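Local atomic coordinates of cleavage stimulation factor 77 (Encephalitozoon cuniculi, PDB entry 2UY1), a protein that probably binds mRNA as a nuclear member of the suppressor-of-forked family, whose relatives act in pre-mRNA 3'-end cleavage and polyadenylation. Residues V321-A326 / N341-G346; V317-F322 / L348-S353; Q161-L166 / A176-L181; Y211-Y216 / M246-Y251. All blocks are in the same frame, centred on the assembly; numbering follows the deposited sequence.

Contact 1 (V321-A326 / N341-G346); sequences VFIYCA and NIFSSG
The ring of F322 receives G346 on one face: G346 CA lies 3.5 Å from the centroid of the F322 ring and 13° off its normal, a CH-pi contact over the ring centre. The second flat group, F343, comes from the facing helix and has A326 CB over one face, 4.0 Å from the ring centroid, while I323 CG1 approaches F343 CE2 obliquely. These two rings, one contributed by each side, mark an antiparallel helix pair of the all-helical, TPR-like repeat architecture of the suppressor-of-forked family. The axes of the two short segments approach to 8.5 Å at 173°, a close spacing that agrees with the small residues, A326 and G346, set against the rings. F322 takes chi1 -68°, which puts CG beside its own backbone N and anti to the carbonyl carbon; G346 has no side chain, and the ring comes down directly on its backbone. I342, the residue with the largest area buried here, packs against F322, C325 and A326. Its CB lies 4.0 Å from A326 CB, its CG2 touches C325 CB, and its CD1 reaches C325 O at 3.8 Å. Beyond the pair, F343 also meets the rings of F360 and F363, and C325 touches F305 and F309, so helices 354-367 and 302-311 also pack against the pair. The tightest approach is carbon against backbone oxygen: the methyl I342 CG2 sits 3.1 Å from F322 O, the same carbonyl that accepts the helical bond from A326 N.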
# COMPACT_ATOMS: atom_id res chain seq x y z
N VAL B 321 16.46 -8.95 14.58
CA VAL B 321 16.95 -8.71 15.93
C VAL B 321 17.93 -7.57 15.84
O VAL B 321 17.97 -6.73 16.69
CB VAL B 321 17.60 -10.03 16.58
CG1 VAL B 321 18.30 -9.75 17.97
CG2 VAL B 321 16.55 -11.06 16.76
N PHE B 322 18.64 -7.52 14.72
CA PHE B 322 19.56 -6.42 14.43
C PHE B 322 18.81 -5.12 14.16
O PHE B 322 19.26 -4.09 14.58
CB PHE B 322 20.39 -6.72 13.18
CG PHE B 322 21.38 -7.86 13.33
CD1 PHE B 322 22.65 -7.63 13.84
CD2 PHE B 322 21.04 -9.16 12.94
CE1 PHE B 322 23.58 -8.68 13.96
CE2 PHE B 322 21.96 -10.22 13.04
CZ PHE B 322 23.25 -9.96 13.53
N ILE B 323 17.75 -5.18 13.35
CA ILE B 323 16.91 -4.04 13.02
C ILE B 323 16.21 -3.52 14.28
O ILE B 323 16.13 -2.32 14.51
CB ILE B 323 15.81 -4.42 11.99
CG1 ILE B 323 16.39 -5.01 10.69
CG2 ILE B 323 14.81 -3.26 11.74
CD1 ILE B 323 15.27 -5.54 9.71
N TYR B 324 15.69 -4.43 15.10
CA TYR B 324 15.13 -4.01 16.38
C TYR B 324 16.15 -3.29 17.28
O TYR B 324 15.83 -2.26 17.87
CB TYR B 324 14.54 -5.21 17.08
CG TYR B 324 14.30 -4.99 18.52
CD1 TYR B 324 13.12 -4.36 18.98
CD2 TYR B 324 15.26 -5.39 19.45
CE1 TYR B 324 12.96 -4.15 20.32
CE2 TYR B 324 15.11 -5.19 20.78
CZ TYR B 324 13.97 -4.60 21.22
OH TYR B 324 13.85 -4.43 22.59
N CYS B 325 17.36 -3.83 17.40
CA CYS B 325 18.40 -3.18 18.27
C CYS B 325 18.85 -1.85 17.75
O CYS B 325 19.25 -0.97 18.55
CB CYS B 325 19.67 -4.05 18.42
SG CYS B 325 19.38 -5.50 19.47
N ALA B 326 18.89 -1.71 16.42
CA ALA B 326 19.30 -0.43 15.81
C ALA B 326 18.25 0.66 16.12
O ALA B 326 18.57 1.85 16.45
CB ALA B 326 19.52 -0.59 14.32
N ASN B 341 25.93 1.02 12.53
CA ASN B 341 26.81 -0.10 12.78
C ASN B 341 26.07 -1.37 13.08
O ASN B 341 26.47 -2.39 12.59
CB ASN B 341 27.92 0.27 13.78
CG ASN B 341 28.84 1.35 13.19
OD1 ASN B 341 29.99 1.11 12.92
ND2 ASN B 341 28.29 2.52 12.92
N ILE B 342 24.95 -1.30 13.79
CA ILE B 342 24.14 -2.51 14.04
C ILE B 342 23.50 -3.04 12.75
O ILE B 342 23.52 -4.25 12.49
CB ILE B 342 23.09 -2.24 15.15
CG1 ILE B 342 23.80 -1.78 16.42
CG2 ILE B 342 22.21 -3.44 15.35
CD1 ILE B 342 22.93 -1.36 17.56
N PHE B 343 22.94 -2.14 11.94
CA PHE B 343 22.38 -2.52 10.62
C PHE B 343 23.47 -3.13 9.71
O PHE B 343 23.22 -4.12 9.02
CB PHE B 343 21.84 -1.29 9.89
CG PHE B 343 20.39 -0.94 10.17
CD1 PHE B 343 20.09 0.29 10.74
CD2 PHE B 343 19.34 -1.74 9.72
CE1 PHE B 343 18.75 0.64 11.00
CE2 PHE B 343 17.98 -1.37 9.95
CZ PHE B 343 17.70 -0.18 10.60
N SER B 344 24.65 -2.49 9.69
CA SER B 344 25.82 -2.92 8.90
C SER B 344 26.28 -4.33 9.31
O SER B 344 26.37 -5.20 8.44
CB SER B 344 26.97 -1.91 9.05
OG SER B 344 26.66 -0.62 8.48
N SER B 345 26.52 -4.56 10.60
CA SER B 345 26.76 -5.93 11.17
C SER B 345 25.77 -6.95 10.75
O SER B 345 26.13 -8.04 10.34
CB SER B 345 26.65 -5.90 12.67
OG SER B 345 27.63 -5.05 13.15
N GLY B 346 24.49 -6.60 10.88
CA GLY B 346 23.44 -7.50 10.50
C GLY B 346 23.44 -7.86 9.05
O GLY B 346 23.06 -8.94 8.71

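Contact 2 (V317-F322 / L348-S353); sequences VGPHVF and LKHPDS
H350 reaches across to V317, P319 and F322 with its whole side chain. With chi1 at -60°, CG stands beside the H350 backbone N and anti to the carbonyl carbon. H350 CB starts against P319 CG at 4.1 Å, and H350 CG lies 3.8 Å from P319 CG. ND1 lies by CG and CD of P319, and CE1 has P319 CD and V317 O as nearest neighbours. Over the ring lies P319 CD, 3.8 Å from the centroid and above its centre, a CH-pi contact in which the two side chains cross at about a right angle. On the rim, H350 CD2 meets F322 CE2 at 3.9 Å. The two rings touch rim to rim, their planes 69° apart, and neither covers the other's face. At the tip, H350 NE2 donates to V317 O at 3.0 Å with an N-H...O angle of 147°. The acceptor lies close to the imidazole plane and the donor in the carbonyl plane on a lone pair; with P319 over the face, this helps set the rotation of the ring. On the flanks, K349 CG rests against F322 CZ, and S353 OG comes 3.5 Å from P319 CB. The contact joins the C-terminal end of helix 337-349 to the N-terminal region of helix 319-333, where P319 lies. H350 is the first residue to leave helical geometry and opens a type I turn to S353, which caps helix 354-367 through L356 N. L356 touches both P319 and H350, and D286 OD1 of helix 282-300 accepts a hydrogen bond from G318 N.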
# COMPACT_ATOMS: atom_id res chain seq x y z
N VAL B 317 21.28 -15.14 15.24
CA VAL B 317 20.15 -14.27 15.52
C VAL B 317 19.75 -13.70 14.17
O VAL B 317 20.62 -13.31 13.40
CB VAL B 317 20.43 -13.15 16.63
CG1 VAL B 317 21.29 -13.71 17.76
CG2 VAL B 317 21.07 -11.86 16.05
N GLY B 318 18.45 -13.68 13.90
CA GLY B 318 17.91 -13.29 12.58
C GLY B 318 18.12 -11.82 12.24
O GLY B 318 18.56 -11.03 13.10
N PRO B 319 17.77 -11.44 11.00
CA PRO B 319 17.76 -10.04 10.53
C PRO B 319 16.96 -9.10 11.44
O PRO B 319 17.41 -8.01 11.75
CB PRO B 319 17.09 -10.14 9.15
CG PRO B 319 17.38 -11.54 8.70
CD PRO B 319 17.27 -12.37 9.96
N HIS B 320 15.79 -9.52 11.90
CA HIS B 320 14.93 -8.66 12.71
C HIS B 320 15.56 -8.16 14.00
O HIS B 320 15.15 -7.13 14.52
CB HIS B 320 13.67 -9.44 13.11
CG HIS B 320 12.72 -9.67 11.98
ND1 HIS B 320 12.63 -10.68 11.09
CD2 HIS B 320 11.73 -8.78 11.66
CE1 HIS B 320 11.58 -10.39 10.25
NE2 HIS B 320 11.04 -9.25 10.63
N VAL B 321 16.46 -8.95 14.58
CA VAL B 321 16.95 -8.71 15.93
C VAL B 321 17.93 -7.57 15.84
O VAL B 321 17.97 -6.73 16.69
CB VAL B 321 17.60 -10.03 16.58
CG1 VAL B 321 18.30 -9.75 17.97
CG2 VAL B 321 16.55 -11.06 16.76
N PHE B 322 18.64 -7.52 14.72
CA PHE B 322 19.56 -6.42 14.43
C PHE B 322 18.81 -5.12 14.16
O PHE B 322 19.26 -4.09 14.58
CB PHE B 322 20.39 -6.72 13.18
CG PHE B 322 21.38 -7.86 13.33
CD1 PHE B 322 22.65 -7.63 13.84
CD2 PHE B 322 21.04 -9.16 12.94
CE1 PHE B 322 23.58 -8.68 13.96
CE2 PHE B 322 21.96 -10.22 13.04
CZ PHE B 322 23.25 -9.96 13.53
N LEU B 348 26.21 -7.90 7.12
CA LEU B 348 27.30 -8.89 7.06
C LEU B 348 26.85 -10.32 7.39
O LEU B 348 27.19 -11.26 6.67
CB LEU B 348 28.47 -8.49 7.96
CG LEU B 348 29.16 -7.14 7.75
CD1 LEU B 348 29.89 -6.74 9.01
CD2 LEU B 348 30.13 -7.16 6.57
N LYS B 349 26.08 -10.50 8.47
CA LYS B 349 25.51 -11.82 8.76
C LYS B 349 24.48 -12.30 7.75
O LYS B 349 24.43 -13.49 7.45
CB LYS B 349 24.90 -11.89 10.16
CG LYS B 349 25.85 -11.56 11.31
CD LYS B 349 26.81 -12.69 11.75
CE LYS B 349 27.79 -12.15 12.86
NZ LYS B 349 28.48 -13.23 13.64
N HIS B 350 23.63 -11.39 7.24
CA HIS B 350 22.51 -11.78 6.36
C HIS B 350 22.60 -10.99 5.06
O HIS B 350 21.81 -10.07 4.84
CB HIS B 350 21.15 -11.58 7.08
CG HIS B 350 21.02 -12.40 8.33
ND1 HIS B 350 20.74 -13.71 8.51
CD2 HIS B 350 21.28 -11.89 9.58
CE1 HIS B 350 20.82 -13.96 9.86
NE2 HIS B 350 21.14 -12.84 10.48
N PRO B 351 23.57 -11.37 4.19
CA PRO B 351 23.98 -10.58 3.04
C PRO B 351 22.89 -10.53 1.98
O PRO B 351 22.90 -9.64 1.14
CB PRO B 351 25.20 -11.33 2.47
CG PRO B 351 25.20 -12.65 3.07
CD PRO B 351 24.27 -12.68 4.24
N ASP B 352 21.99 -11.52 2.04
CA ASP B 352 20.86 -11.72 1.16
C ASP B 352 19.51 -11.33 1.79
O ASP B 352 18.49 -11.78 1.32
CB ASP B 352 20.75 -13.20 0.72
CG ASP B 352 21.94 -13.67 -0.13
OD1 ASP B 352 22.45 -12.88 -0.98
OD2 ASP B 352 22.37 -14.84 0.04
N SER B 353 19.49 -10.55 2.86
CA SER B 353 18.22 -10.19 3.51
C SER B 353 17.67 -8.88 2.89
O SER B 353 18.15 -7.83 3.22
CB SER B 353 18.43 -9.98 5.02
OG SER B 353 17.20 -9.57 5.66

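Contact 3 (Q161-L166 / A176-L181); sequences QQIQPL and ARLIDL
L166 and L181 supply the largest buried areas here, with L178 third, and together they form the apolar seam of an antiparallel helical hairpin in the TPR-like, all-helical fold. The axes of segments 161-166 and 176-181 run at 164°, 10.0 Å apart at closest, a separation consistent with branched side chains filling the gap. L166 forks over the opposing helix. Its CD1 presses on the backbone at L178 CA, 3.7 Å away, and its CD2 lies 3.8 Å from R177 CB, also touching R177 CD before that chain runs off toward N174, which its NH1 bonds. L178 has CG anti to the backbone N (chi1 176°), and a chi2 of 70° places CD1, which meets both CG1 and CG2 of I163, each at 4.0 Å. W82, W170 and I201 also touch the L178 side chain, which is buried. L181 divides its two methyls between an apolar and a polar neighbour: CD2 packs 3.6 Å from I163 CG1, the two side chains crossing at about a right angle, whereas CD1 faces the amide of Q162. P165 interrupts the helical bonding on the first helix, and L166 N makes a weak bond to I163 O instead of a regular one; the helix is kinked just where L166 enters the seam. At the far end of the contact, L181 CD1 lies 3.0 Å from Q162 OE1, a carbon-oxygen approach that is tight.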
# COMPACT_ATOMS: atom_id res chain seq x y z
N GLN B 161 -31.48 -9.01 28.53
CA GLN B 161 -31.69 -8.68 27.11
C GLN B 161 -30.37 -8.42 26.42
O GLN B 161 -30.11 -8.98 25.35
CB GLN B 161 -32.59 -7.45 26.94
CG GLN B 161 -34.03 -7.59 27.43
CD GLN B 161 -34.67 -6.23 27.67
OE1 GLN B 161 -34.03 -5.18 27.51
NE2 GLN B 161 -35.94 -6.24 28.06
N GLN B 162 -29.54 -7.56 27.02
CA GLN B 162 -28.19 -7.23 26.50
C GLN B 162 -27.24 -8.44 26.50
O GLN B 162 -26.32 -8.48 25.67
CB GLN B 162 -27.56 -6.06 27.26
CG GLN B 162 -28.43 -4.78 27.32
CD GLN B 162 -27.61 -3.49 27.56
OE1 GLN B 162 -26.79 -3.40 28.49
NE2 GLN B 162 -27.85 -2.47 26.72
N ILE B 163 -27.47 -9.39 27.42
CA ILE B 163 -26.62 -10.57 27.65
C ILE B 163 -27.03 -11.73 26.74
O ILE B 163 -26.17 -12.43 26.18
CB ILE B 163 -26.68 -10.99 29.18
CG1 ILE B 163 -25.99 -9.96 30.07
CG2 ILE B 163 -26.02 -12.36 29.44
CD1 ILE B 163 -26.26 -10.15 31.55
N GLN B 164 -28.34 -11.91 26.57
CA GLN B 164 -28.91 -13.03 25.80
C GLN B 164 -28.26 -13.26 24.45
O GLN B 164 -27.98 -14.41 24.12
CB GLN B 164 -30.43 -12.85 25.59
CG GLN B 164 -31.16 -14.14 25.26
CD GLN B 164 -32.69 -13.97 25.30
OE1 GLN B 164 -33.21 -12.92 25.70
NE2 GLN B 164 -33.40 -15.02 24.86
N PRO B 165 -28.03 -12.17 23.67
CA PRO B 165 -27.48 -12.46 22.36
C PRO B 165 -25.99 -12.85 22.41
O PRO B 165 -25.52 -13.54 21.52
CB PRO B 165 -27.70 -11.14 21.58
CG PRO B 165 -27.68 -10.08 22.62
CD PRO B 165 -28.21 -10.71 23.88
N LEU B 166 -25.28 -12.44 23.45
CA LEU B 166 -23.88 -12.81 23.63
C LEU B 166 -23.75 -14.30 24.04
O LEU B 166 -22.82 -15.00 23.63
CB LEU B 166 -23.20 -11.88 24.66
CG LEU B 166 -23.36 -10.35 24.63
CD1 LEU B 166 -22.81 -9.75 25.89
CD2 LEU B 166 -22.77 -9.62 23.41
N ALA B 176 -15.69 -11.56 25.75
CA ALA B 176 -15.05 -10.24 25.85
C ALA B 176 -16.10 -9.17 25.93
O ALA B 176 -16.08 -8.35 26.82
CB ALA B 176 -14.16 -10.00 24.65
N ARG B 177 -17.06 -9.21 25.01
CA ARG B 177 -18.22 -8.32 25.05
C ARG B 177 -18.99 -8.35 26.38
O ARG B 177 -19.33 -7.30 26.94
CB ARG B 177 -19.15 -8.63 23.88
CG ARG B 177 -18.78 -7.92 22.57
CD ARG B 177 -19.75 -8.27 21.47
NE ARG B 177 -19.26 -7.88 20.15
CZ ARG B 177 -18.96 -8.73 19.16
NH1 ARG B 177 -19.12 -10.04 19.31
NH2 ARG B 177 -18.51 -8.26 18.00
N LEU B 178 -19.24 -9.56 26.88
CA LEU B 178 -19.90 -9.75 28.18
C LEU B 178 -19.12 -9.10 29.33
O LEU B 178 -19.70 -8.34 30.13
CB LEU B 178 -20.16 -11.24 28.47
CG LEU B 178 -20.76 -11.67 29.84
CD1 LEU B 178 -22.24 -11.22 29.98
CD2 LEU B 178 -20.66 -13.17 30.06
N ILE B 179 -17.83 -9.41 29.41
CA ILE B 179 -16.93 -8.80 30.38
C ILE B 179 -17.04 -7.28 30.40
O ILE B 179 -17.28 -6.69 31.48
CB ILE B 179 -15.44 -9.23 30.14
CG1 ILE B 179 -15.20 -10.64 30.68
CG2 ILE B 179 -14.44 -8.22 30.83
CD1 ILE B 179 -13.92 -11.30 30.16
N ASP B 180 -16.87 -6.66 29.23
CA ASP B 180 -16.96 -5.19 29.08
C ASP B 180 -18.30 -4.59 29.55
O ASP B 180 -18.31 -3.58 30.23
CB ASP B 180 -16.71 -4.78 27.63
CG ASP B 180 -15.34 -5.15 27.11
OD1 ASP B 180 -14.32 -5.03 27.85
OD2 ASP B 180 -15.28 -5.58 25.94
N LEU B 181 -19.40 -5.20 29.13
CA LEU B 181 -20.76 -4.81 29.56
C LEU B 181 -20.92 -4.83 31.09
O LEU B 181 -21.47 -3.87 31.65
CB LEU B 181 -21.84 -5.71 28.88
CG LEU B 181 -23.28 -5.75 29.46
CD1 LEU B 181 -24.14 -4.77 28.76
CD2 LEU B 181 -23.91 -7.13 29.37

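Contact 4 (Y211-Y216 / M246-Y251); sequences YAEEVY and MFLSLY
E213 reaches L248 and F247 through an unusual first torsion: chi1 is 87°, which sets CG between the backbone N and the carbonyl carbon, the crowded position, and beyond CG the chain is extended. E213 CB packs 3.5 Å from L248 CG, the two side chains sliding past each other in opposite directions. Further out, E213 CD lies 3.4 Å from F247 CB. The carboxylate ends at the backbone of the other segment, where L248 N donates to E213 OE1 at 3.1 Å with an N-H...O angle of 155°, and the donor stands above the carboxylate plane. The amide lies near the N-terminal end of helix 247-255, and its bond, perhaps with the helix end, would probably favour the negative charge. F247 has CG anti to the backbone N (chi1 178°), with its CB against the carboxylate and its CD2 4.1 Å from E213 CG. On the apolar side, L248 CD1 rests 3.8 Å from Y216 CB, the side chains crossing at about a right angle; the Y216 hydroxyl bonds F210 O instead. The contact brings together the N-terminal regions of helices 213-225 and 247-255, consistent with the family's TPR-like (HAT-type) helical stacking. The intervening helix 229-242 sets I240 against L248 and M242 against Y216, and helix 434-446 covers F247 with Y439, F442 and, edge to face, F446.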
# COMPACT_ATOMS: atom_id res chain seq x y z
N TYR B 211 -8.80 -23.54 26.43
CA TYR B 211 -7.78 -23.66 25.40
C TYR B 211 -7.29 -22.31 24.82
O TYR B 211 -6.23 -22.25 24.21
CB TYR B 211 -8.33 -24.57 24.29
CG TYR B 211 -9.58 -24.03 23.55
CD1 TYR B 211 -9.45 -23.19 22.44
CD2 TYR B 211 -10.87 -24.38 23.98
CE1 TYR B 211 -10.59 -22.70 21.76
CE2 TYR B 211 -12.01 -23.91 23.32
CZ TYR B 211 -11.86 -23.07 22.21
OH TYR B 211 -12.99 -22.60 21.55
N ALA B 212 -8.04 -21.23 25.04
CA ALA B 212 -7.79 -19.97 24.35
C ALA B 212 -7.03 -19.00 25.26
O ALA B 212 -7.52 -18.57 26.30
CB ALA B 212 -9.08 -19.36 23.92
N GLU B 213 -5.83 -18.63 24.88
CA GLU B 213 -4.96 -17.85 25.77
C GLU B 213 -5.50 -16.46 26.13
O GLU B 213 -5.16 -15.90 27.18
CB GLU B 213 -3.50 -17.87 25.27
CG GLU B 213 -3.05 -16.86 24.27
CD GLU B 213 -1.70 -17.30 23.65
OE1 GLU B 213 -0.72 -17.71 24.37
OE2 GLU B 213 -1.60 -17.26 22.41
N GLU B 214 -6.43 -15.97 25.31
CA GLU B 214 -7.05 -14.64 25.52
C GLU B 214 -7.80 -14.57 26.82
O GLU B 214 -7.75 -13.60 27.51
CB GLU B 214 -8.05 -14.31 24.41
CG GLU B 214 -7.41 -14.12 23.10
CD GLU B 214 -7.58 -15.29 22.14
OE1 GLU B 214 -7.29 -16.46 22.50
OE2 GLU B 214 -7.96 -14.99 20.97
N VAL B 215 -8.51 -15.65 27.16
CA VAL B 215 -9.32 -15.68 28.37
C VAL B 215 -8.47 -15.43 29.61
O VAL B 215 -8.88 -14.73 30.53
CB VAL B 215 -10.05 -17.03 28.52
CG1 VAL B 215 -11.14 -17.16 27.47
CG2 VAL B 215 -9.07 -18.18 28.44
N TYR B 216 -7.28 -16.02 29.63
CA TYR B 216 -6.37 -15.93 30.78
C TYR B 216 -5.84 -14.52 30.87
O TYR B 216 -5.71 -13.99 31.97
CB TYR B 216 -5.23 -16.95 30.66
CG TYR B 216 -5.74 -18.37 30.61
CD1 TYR B 216 -5.92 -19.11 31.79
CD2 TYR B 216 -6.15 -18.94 29.39
CE1 TYR B 216 -6.47 -20.43 31.75
CE2 TYR B 216 -6.68 -20.24 29.35
CZ TYR B 216 -6.83 -20.96 30.53
OH TYR B 216 -7.33 -22.25 30.48
N MET B 246 2.88 -18.77 22.12
CA MET B 246 3.90 -17.91 22.73
C MET B 246 3.37 -16.68 23.51
O MET B 246 4.00 -16.26 24.45
CB MET B 246 4.87 -17.46 21.62
CG MET B 246 5.98 -16.46 21.97
SD MET B 246 7.29 -16.65 20.76
CE MET B 246 7.89 -18.25 21.30
N PHE B 247 2.23 -16.09 23.11
CA PHE B 247 1.69 -14.85 23.76
C PHE B 247 1.75 -14.85 25.32
O PHE B 247 2.30 -13.92 25.94
CB PHE B 247 0.24 -14.52 23.30
CG PHE B 247 -0.35 -13.32 23.97
CD1 PHE B 247 -0.26 -12.03 23.37
CD2 PHE B 247 -0.96 -13.42 25.23
CE1 PHE B 247 -0.79 -10.92 24.00
CE2 PHE B 247 -1.47 -12.30 25.87
CZ PHE B 247 -1.38 -11.04 25.26
N LEU B 248 1.14 -15.86 25.93
CA LEU B 248 0.98 -15.88 27.39
C LEU B 248 2.29 -16.01 28.11
O LEU B 248 2.40 -15.53 29.22
CB LEU B 248 0.00 -17.00 27.87
CG LEU B 248 -1.49 -16.73 27.95
CD1 LEU B 248 -2.16 -17.93 28.61
CD2 LEU B 248 -1.85 -15.51 28.74
N SER B 249 3.29 -16.64 27.48
CA SER B 249 4.64 -16.69 28.07
C SER B 249 5.36 -15.36 28.00
O SER B 249 6.09 -15.00 28.94
CB SER B 249 5.49 -17.81 27.44
OG SER B 249 4.85 -19.09 27.64
N LEU B 250 5.18 -14.63 26.88
CA LEU B 250 5.73 -13.29 26.73
C LEU B 250 5.15 -12.28 27.71
O LEU B 250 5.88 -11.45 28.30
CB LEU B 250 5.59 -12.80 25.26
CG LEU B 250 6.29 -13.58 24.14
CD1 LEU B 250 6.32 -12.76 22.85
CD2 LEU B 250 7.71 -13.94 24.49
N TYR B 251 3.82 -12.35 27.87
CA TYR B 251 3.12 -11.58 28.87
C TYR B 251 3.52 -11.97 30.32
O TYR B 251 3.78 -11.14 31.18
CB TYR B 251 1.64 -11.82 28.63
CG TYR B 251 0.68 -11.22 29.64
CD1 TYR B 251 0.22 -9.89 29.48
CD2 TYR B 251 0.15 -11.97 30.69
CE1 TYR B 251 -0.70 -9.32 30.37
CE2 TYR B 251 -0.80 -11.38 31.60
CZ TYR B 251 -1.21 -10.07 31.42
OH TYR B 251 -2.13 -9.49 32.28

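Overall arrangement
Along the chain contact 3 comes first, then contact 4, and then contacts 1 and 2, which share V321 and F322 and begin on the same helix. Both of the latter join helix 319-333 to helix 337-349, with centres about 8 Å apart: contact 1 pairs the helix bodies and contact 2 closes one end. Contacts 3 and 4 have centres about 22 Å apart, with nearest atoms about 6 Å apart. The centre of contact 4 lies about 5 Å from the centre of the chain, whereas contacts 1 and 3 fall on opposite sides of it, their centres about 46 Å apart. This serial spacing fits an elongated, TPR-like stack of helices built from local, successive packings.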